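Local coordinates for outer membrane protein (Bartonella henselae, PDB 2FI9) that is of unknown function; named an outer membrane protein, it has a compact alpha/beta fold more like that of a soluble protein, at residues 35-40 and 121-126. Residues are numbered along the deposited sequence.
Sequences GSIICI and AALLFA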
loop_
_atom_site.group_PDB
_atom_site.type_symbol
_atom_site.label_atom_id
_atom_site.label_comp_id
_atom_site.label_asym_id
_atom_site.label_seq_id
_atom_site.Cartn_x
_atom_site.Cartn_y
_atom_site.Cartn_z
ATOM N N GLY A 35 9.515 -8.877 -0.211
ATOM C CA GLY A 35 9.236 -7.943 0.871
ATOM C C GLY A 35 7.974 -7.124 0.663
ATOM O O GLY A 35 7.306 -7.214 -0.382
ATOM N N SER A 36 7.637 -6.339 1.683
ATOM C CA SER A 36 6.464 -5.488 1.647
ATOM C C SER A 36 6.731 -4.261 0.774
ATOM O O SER A 36 7.889 -3.850 0.598
ATOM C CB SER A 36 6.099 -5.060 3.062
ATOM O OG SER A 36 5.777 -6.201 3.862
ATOM N N ILE A 37 5.671 -3.685 0.217
ATOM C CA ILE A 37 5.831 -2.549 -0.698
ATOM C C ILE A 37 4.825 -1.451 -0.412
ATOM O O ILE A 37 3.741 -1.690 0.144
ATOM C CB ILE A 37 5.737 -2.962 -2.205
ATOM C CG1 ILE A 37 4.403 -3.659 -2.516
ATOM C CG2 ILE A 37 6.915 -3.832 -2.583
ATOM C CD1 ILE A 37 4.124 -3.808 -4.014
ATOM N N ILE A 38 5.208 -0.243 -0.774
ATOM C CA ILE A 38 4.289 0.868 -0.816
ATOM C C ILE A 38 4.227 1.375 -2.280
ATOM O O ILE A 38 5.244 1.445 -2.952
ATOM C CB ILE A 38 4.709 1.954 0.191
ATOM C CG1 ILE A 38 3.524 2.838 0.549
ATOM C CG2 ILE A 38 5.897 2.779 -0.302
ATOM C CD1 ILE A 38 3.763 3.616 1.821
ATOM N N CYS A 39 3.025 1.664 -2.763
ATOM C CA CYS A 39 2.795 2.036 -4.144
ATOM C C CYS A 39 2.160 3.399 -4.121
ATOM O O CYS A 39 1.028 3.555 -3.670
ATOM C CB CYS A 39 1.829 1.050 -4.807
ATOM S SG CYS A 39 2.310 -0.677 -4.666
ATOM N N ILE A 40 2.898 4.396 -4.574
ATOM C CA ILE A 40 2.439 5.780 -4.501
ATOM C C ILE A 40 2.724 6.452 -5.859
ATOM O O ILE A 40 3.399 5.861 -6.704
ATOM C CB ILE A 40 3.095 6.509 -3.300
ATOM C CG1 ILE A 40 4.623 6.364 -3.363
ATOM C CG2 ILE A 40 2.571 5.921 -2.004
ATOM C CD1 ILE A 40 5.373 7.107 -2.254
ATOM N N ALA A 121 -3.265 4.910 -3.572
ATOM C CA ALA A 121 -1.992 4.431 -3.076
ATOM C C ALA A 121 -2.267 3.132 -2.351
ATOM O O ALA A 121 -3.392 2.886 -1.923
ATOM C CB ALA A 121 -1.355 5.462 -2.112
ATOM N N ALA A 122 -1.243 2.301 -2.198
ATOM C CA ALA A 122 -1.375 1.063 -1.429
ATOM C C ALA A 122 -0.138 0.814 -0.578
ATOM O O ALA A 122 0.985 1.057 -1.020
ATOM C CB ALA A 122 -1.602 -0.114 -2.370
ATOM N N LEU A 123 -0.351 0.338 0.649
ATOM C CA LEU A 123 0.713 -0.165 1.478
ATOM C C LEU A 123 0.428 -1.639 1.620
ATOM O O LEU A 123 -0.635 -2.011 2.104
ATOM C CB LEU A 123 0.677 0.510 2.850
ATOM C CG LEU A 123 1.673 0.007 3.899
ATOM C CD1 LEU A 123 3.091 0.033 3.395
ATOM C CD2 LEU A 123 1.573 0.841 5.196
ATOM N N LEU A 124 1.357 -2.487 1.202
ATOM C CA LEU A 124 1.043 -3.910 1.116
ATOM C C LEU A 124 2.024 -4.767 1.906
ATOM O O LEU A 124 3.188 -4.873 1.522
ATOM C CB LEU A 124 1.002 -4.351 -0.353
ATOM C CG LEU A 124 0.093 -3.543 -1.292
ATOM C CD1 LEU A 124 0.368 -3.832 -2.752
ATOM C CD2 LEU A 124 -1.387 -3.795 -1.011
ATOM N N PHE A 125 1.551 -5.381 2.993
ATOM C CA PHE A 125 2.362 -6.349 3.720
ATOM C C PHE A 125 2.446 -7.625 2.918
ATOM O O PHE A 125 1.430 -8.196 2.559
ATOM C CB PHE A 125 1.772 -6.644 5.080
ATOM C CG PHE A 125 2.596 -7.591 5.916
ATOM C CD1 PHE A 125 3.795 -7.173 6.489
ATOM C CD2 PHE A 125 2.150 -8.888 6.167
ATOM C CE1 PHE A 125 4.545 -8.035 7.274
ATOM C CE2 PHE A 125 2.894 -9.759 6.983
ATOM C CZ PHE A 125 4.088 -9.334 7.529
ATOM N N ALA A 126 3.667 -8.068 2.651
ATOM C CA ALA A 126 3.894 -9.249 1.824
ATOM C C ALA A 126 3.539 -10.486 2.615
ATOM O O ALA A 126 4.051 -10.688 3.706
ATOM C CB ALA A 126 5.332 -9.314 1.410
#
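The axes of strands 36-40 and 121-124 approach to 4.7 Å and run antiparallel. Ile37 and Leu124 form one hydrogen-bonded pair, with Ile37 N to Leu124 O at 3.0 Å and Leu124 N to Ile37 O at 2.7 Å. Cys39 and Ala122 form the next. Ile37 (p, t) and Leu124 (m, t) extend on the same face, so their CD1 atoms meet at 4.0 Å. Cys39, rotamer m, turns its SG to within 4.2 Å of Leu124 CD1. On the other face Ile38 (t, t) and Leu123 (t, p) touch through their CD1 atoms at 4.0 Å. Ser36, in rotamer m, adds a side-chain to backbone hydrogen bond: its OG accepts from Ala126 N at 3.1 Å. The contact joins strand 36-40 to the chain's last strand, the central one of a mixed five-stranded sheet. Strands 43-47 and 71-75 flank the pair. Val62 of helix 60-64 packs on Ile38. Phe26, from the separate three-stranded antiparallel sheet, packs on Ile37 and Leu124.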